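Local coordinates for B-type flagellar hook-associated protein 2 (Pseudomonas aeruginosa, PDB 5FHY) that caps the tip of the growing flagellar filament, promoting polymerization of flagellin there and keeping unpolymerized subunits from leaking out, at residues Ala94-Gly99 and Val104-Ile109; Ser186-Asp191 and Ser197-Ala202. All blocks are in the same frame, centred on the assembly; numbering follows the deposited sequence.

Overall arrangement
Contact 1 (94-99 with 104-109) comes first along the chain and is closed before contact 2 (186-191 with 197-202) opens. Their centres lie 28 Å apart and their nearest atoms about 16 Å, so the two do not touch. Contact 1 joins the end of helix 88-98 to strand 104-111, the outermost within this chain of a four-stranded antiparallel sheet, in the flagellin hook IN motif. Contact 2 is a beta hairpin in a separate three-stranded antiparallel sheet completed by strand 24-28, in the FliD C-terminal region. Both meet other copies of the protein, I108 through backbone bonds and D191 through its carbonyl, consistent with a cap built from several subunits.

Contact 1 (Ala94-Gly99 and Val104-Ile109); sequences AINQAG and VSATII
I95 and A106 form the tight side of this contact: CG2 of I95 rests on CB of A106 at 3.8 Å. That methyl lies anti to the backbone N while CG1 lies anti to the carbonyl carbon (chi1 -63°), which leaves CG2 of I95 able to touch CG1 of V104 as well, at 4.1 Å. The patch is buried, with I79 and L119 against I95 and L76 against V104, from strands 74-81 and 114-121. One residue on, N96 reaches across to the strand backbone. OD1 of N96 accepts the N-H of A106 at 2.9 Å in a bent bond, 134° at the hydrogen. The carbonyl O of A106 sits 3.2 Å from OD1 of N96, an acceptor facing an acceptor. Where the chain turns back, the N-H of V104 bonds to O of G99 at 2.9 Å, tying the loop residue just after the helix to the start of the strand. The N96 side is more open: N96 and S105 are partly exposed, the S105 side chain points away from the helix though its CB still grazes OD1 of N96, and V32 of a second subunit lies against part of N96. Helix 94-98 and strand 104-109 run nearly antiparallel, at 167°. This is an alpha-beta connection in which a helix doubles back through a short loop and packs against the strand outermost within this chain of an antiparallel sheet.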
loop_
_atom_site.group_PDB
_atom_site.type_symbol
_atom_site.label_atom_id
_atom_site.label_comp_id
_atom_site.label_asym_id
_atom_site.label_seq_id
_atom_site.Cartn_x
_atom_site.Cartn_y
_atom_site.Cartn_z
ATOM N N ALA B 94 44.958 15.634 41.531
ATOM C CA ALA B 94 46.154 14.833 41.764
ATOM C C ALA B 94 45.795 13.359 41.805
ATOM O O ALA B 94 46.362 12.549 41.075
ATOM C CB ALA B 94 46.837 15.247 43.056
ATOM N N ILE B 95 44.838 13.032 42.668
ATOM C CA ILE B 95 44.386 11.660 42.865
ATOM C C ILE B 95 43.883 11.053 41.558
ATOM O O ILE B 95 44.146 9.885 41.266
ATOM C CB ILE B 95 43.273 11.579 43.927
ATOM C CG1 ILE B 95 43.799 12.024 45.290
ATOM C CG2 ILE B 95 42.732 10.162 44.037
ATOM C CD1 ILE B 95 42.744 11.975 46.382
ATOM N N ASN B 96 43.166 11.850 40.768
ATOM C CA ASN B 96 42.626 11.376 39.498
ATOM C C ASN B 96 43.738 10.936 38.555
ATOM O O ASN B 96 43.549 10.040 37.730
ATOM C CB ASN B 96 41.795 12.470 38.822
ATOM C CG ASN B 96 40.424 12.635 39.445
ATOM O OD1 ASN B 96 39.821 11.674 39.922
ATOM N ND2 ASN B 96 39.924 13.865 39.443
ATOM N N GLN B 97 44.893 11.585 38.670
ATOM C CA GLN B 97 46.047 11.247 37.843
ATOM C C GLN B 97 47.092 10.450 38.624
ATOM O O GLN B 97 48.016 9.888 38.040
ATOM C CB GLN B 97 46.654 12.502 37.211
ATOM C CG GLN B 97 45.647 13.247 36.335
ATOM C CD GLN B 97 46.292 14.065 35.231
ATOM O OE1 GLN B 97 47.143 13.568 34.491
ATOM N NE2 GLN B 97 45.869 15.316 35.096
ATOM N N ALA B 98 46.977 10.444 39.948
ATOM C CA ALA B 98 47.842 9.604 40.775
ATOM C C ALA B 98 47.260 8.200 40.881
ATOM O O ALA B 98 47.869 7.307 41.470
ATOM C CB ALA B 98 48.025 10.204 42.161
ATOM N N GLY B 99 46.067 8.016 40.322
ATOM C CA GLY B 99 45.346 6.766 40.469
ATOM C C GLY B 99 44.803 6.147 39.192
ATOM O O GLY B 99 43.979 5.237 39.255
ATOM N N VAL B 104 41.666 4.179 40.710
ATOM C CA VAL B 104 41.201 5.041 41.782
ATOM C C VAL B 104 40.861 6.403 41.212
ATOM O O VAL B 104 41.703 7.062 40.605
ATOM C CB VAL B 104 42.255 5.200 42.893
ATOM C CG1 VAL B 104 41.782 6.208 43.939
ATOM C CG2 VAL B 104 42.567 3.851 43.529
ATOM N N SER B 105 39.613 6.813 41.397
ATOM C CA SER B 105 39.164 8.110 40.925
ATOM C C SER B 105 38.677 8.906 42.120
ATOM O O SER B 105 38.556 8.371 43.220
ATOM C CB SER B 105 38.055 7.966 39.879
ATOM O OG SER B 105 36.850 7.502 40.469
ATOM N N ALA B 106 38.396 10.184 41.906
ATOM C CA ALA B 106 38.022 11.062 43.005
ATOM C C ALA B 106 37.094 12.182 42.550
ATOM O O ALA B 106 37.145 12.623 41.404
ATOM C CB ALA B 106 39.263 11.642 43.661
ATOM N N THR B 107 36.252 12.644 43.464
ATOM C CA THR B 107 35.382 13.776 43.196
ATOM C C THR B 107 35.117 14.526 44.491
ATOM O O THR B 107 35.626 14.153 45.546
ATOM C CB THR B 107 34.044 13.328 42.572
ATOM O OG1 THR B 107 33.337 14.469 42.071
ATOM C CG2 THR B 107 33.183 12.619 43.608
ATOM N N ILE B 108 34.326 15.590 44.401
ATOM C CA ILE B 108 33.994 16.399 45.562
ATOM C C ILE B 108 32.481 16.372 45.739
ATOM O O ILE B 108 31.734 16.452 44.764
ATOM C CB ILE B 108 34.489 17.861 45.420
ATOM C CG1 ILE B 108 35.964 17.895 45.014
ATOM C CG2 ILE B 108 34.285 18.632 46.719
ATOM C CD1 ILE B 108 36.580 19.273 45.076
ATOM N N ILE B 109 32.031 16.255 46.982
ATOM C CA ILE B 109 30.605 16.256 47.271
ATOM C C ILE B 109 30.320 17.329 48.306
ATOM O O ILE B 109 30.956 17.376 49.357
ATOM C CB ILE B 109 30.099 14.883 47.776
ATOM C CG1 ILE B 109 29.975 13.901 46.613
ATOM C CG2 ILE B 109 28.738 15.019 48.449
ATOM C CD1 ILE B 109 29.368 12.565 47.007
#

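Contact 2 (Ser186-Asp191 and Ser197-Ala202); sequences SNSVSD and SFDVKA
V189 and F198 meet because CG2 of V189 and the ring of F198 each stand between their own backbone N and carbonyl carbon, the valine with CG1 at chi1 -68° and the phenylalanine with CG at 42°. CG2 of V189 thereby reaches CE1 of F198 at 3.6 Å, an oblique approach to the ring. Both side chains lie on the buried face of the sheet, where K24 and S26 of strand 24-28 also touch the F198 side chain. The backbones of V189 and F198 face each other as a hydrogen-bonded antiparallel pair: F198 N donates to V189 O at 3.3 Å, nearly along the C=O axis, whereas the return bond from V189 N to F198 O is weak at 3.4 Å. This pairing makes 188-190 and 196-200 a beta hairpin, with strand 24-28 on the far side of 196-200 completing a three-stranded antiparallel sheet. On the opposite face, S190 and S197 form a non-hydrogen-bonded pair whose hydroxyls do the joining, OG to OG at 3.0 Å. At the other end of the pairing, V200 N donates to N187 O at 2.7 Å, and CA of D199 lies 3.3 Å from that same oxygen as a CA-H...O contact. OD1 of N187 takes its hydrogen bond from A44 N. Just ahead, OG of S186 accepts from S188 N at 3.1 Å, an ST turn leading into strand 188-190.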
loop_
_atom_site.group_PDB
_atom_site.type_symbol
_atom_site.label_atom_id
_atom_site.label_comp_id
_atom_site.label_asym_id
_atom_site.label_seq_id
_atom_site.Cartn_x
_atom_site.Cartn_y
_atom_site.Cartn_z
ATOM N N SER B 186 35.172 -11.218 41.566
ATOM C CA SER B 186 34.688 -10.357 40.504
ATOM C C SER B 186 33.368 -10.917 39.995
ATOM O O SER B 186 33.091 -12.104 40.158
ATOM C CB SER B 186 35.714 -10.262 39.376
ATOM O OG SER B 186 35.132 -9.754 38.190
ATOM N N ASN B 187 32.551 -10.070 39.382
ATOM C CA ASN B 187 31.253 -10.517 38.893
ATOM C C ASN B 187 31.383 -11.099 37.494
ATOM O O ASN B 187 30.399 -11.520 36.884
ATOM C CB ASN B 187 30.247 -9.369 38.914
ATOM C CG ASN B 187 29.930 -8.910 40.321
ATOM O OD1 ASN B 187 29.762 -9.727 41.225
ATOM N ND2 ASN B 187 29.852 -7.600 40.517
ATOM N N SER B 188 32.614 -11.111 36.995
ATOM C CA SER B 188 32.949 -11.817 35.770
ATOM C C SER B 188 33.865 -12.979 36.120
ATOM O O SER B 188 35.065 -12.791 36.304
ATOM C CB SER B 188 33.634 -10.886 34.771
ATOM O OG SER B 188 32.713 -9.975 34.204
ATOM N N VAL B 189 33.306 -14.179 36.208
ATOM C CA VAL B 189 34.088 -15.333 36.628
ATOM C C VAL B 189 34.168 -16.389 35.541
ATOM O O VAL B 189 33.294 -16.474 34.680
ATOM C CB VAL B 189 33.511 -15.961 37.896
ATOM C CG1 VAL B 189 33.705 -15.023 39.066
ATOM C CG2 VAL B 189 32.043 -16.296 37.697
ATOM N N SER B 190 35.219 -17.197 35.594
ATOM C CA SER B 190 35.448 -18.213 34.579
ATOM C C SER B 190 35.954 -19.519 35.173
ATOM O O SER B 190 36.636 -19.529 36.197
ATOM C CB SER B 190 36.450 -17.708 33.541
ATOM O OG SER B 190 36.033 -16.477 32.978
ATOM N N ASP B 191 35.610 -20.614 34.505
ATOM C CA ASP B 191 36.039 -21.959 34.877
ATOM C C ASP B 191 35.652 -22.374 36.306
ATOM O O ASP B 191 36.312 -23.220 36.910
ATOM C CB ASP B 191 37.558 -22.078 34.687
ATOM C CG ASP B 191 37.978 -21.921 33.231
ATOM O OD1 ASP B 191 37.092 -21.712 32.374
ATOM O OD2 ASP B 191 39.192 -22.003 32.942
ATOM N N SER B 197 32.173 -19.443 31.068
ATOM C CA SER B 197 32.323 -18.132 31.671
ATOM C C SER B 197 30.955 -17.480 31.730
ATOM O O SER B 197 30.202 -17.532 30.761
ATOM C CB SER B 197 33.292 -17.256 30.871
ATOM O OG SER B 197 34.570 -17.854 30.759
ATOM N N PHE B 198 30.630 -16.847 32.847
ATOM C CA PHE B 198 29.430 -16.029 32.868
ATOM C C PHE B 198 29.620 -14.774 33.696
ATOM O O PHE B 198 30.354 -14.762 34.682
ATOM C CB PHE B 198 28.221 -16.823 33.388
ATOM C CG PHE B 198 28.509 -17.698 34.579
ATOM C CD1 PHE B 198 28.644 -17.157 35.846
ATOM C CD2 PHE B 198 28.601 -19.074 34.437
ATOM C CE1 PHE B 198 28.892 -17.968 36.942
ATOM C CE2 PHE B 198 28.846 -19.889 35.532
ATOM C CZ PHE B 198 28.993 -19.334 36.783
ATOM N N ASP B 199 28.927 -13.719 33.289
ATOM C CA ASP B 199 28.985 -12.457 33.997
ATOM C C ASP B 199 27.739 -12.367 34.862
ATOM O O ASP B 199 26.629 -12.229 34.354
ATOM C CB ASP B 199 29.059 -11.284 33.013
ATOM C CG ASP B 199 30.367 -11.248 32.237
ATOM O OD1 ASP B 199 31.274 -10.478 32.618
ATOM O OD2 ASP B 199 30.476 -11.975 31.228
ATOM N N VAL B 200 27.928 -12.430 36.172
ATOM C CA VAL B 200 26.802 -12.390 37.089
ATOM C C VAL B 200 26.348 -10.947 37.228
ATOM O O VAL B 200 27.148 -10.058 37.514
ATOM C CB VAL B 200 27.159 -12.979 38.461
ATOM C CG1 VAL B 200 25.993 -12.817 39.418
ATOM C CG2 VAL B 200 27.538 -14.448 38.319
ATOM N N LYS B 201 25.056 -10.722 37.020
ATOM C CA LYS B 201 24.524 -9.372 36.942
ATOM C C LYS B 201 23.542 -9.072 38.064
ATOM O O LYS B 201 23.312 -7.909 38.394
ATOM C CB LYS B 201 23.831 -9.164 35.593
ATOM C CG LYS B 201 24.639 -9.616 34.384
ATOM C CD LYS B 201 23.855 -9.416 33.089
ATOM C CE LYS B 201 23.430 -7.968 32.901
ATOM N NZ LYS B 201 22.531 -7.793 31.722
ATOM N N ALA B 202 22.970 -10.117 38.656
ATOM C CA ALA B 202 21.995 -9.918 39.721
ATOM C C ALA B 202 21.763 -11.149 40.593
ATOM O O ALA B 202 22.018 -12.284 40.191
ATOM C CB ALA B 202 20.674 -9.459 39.123
#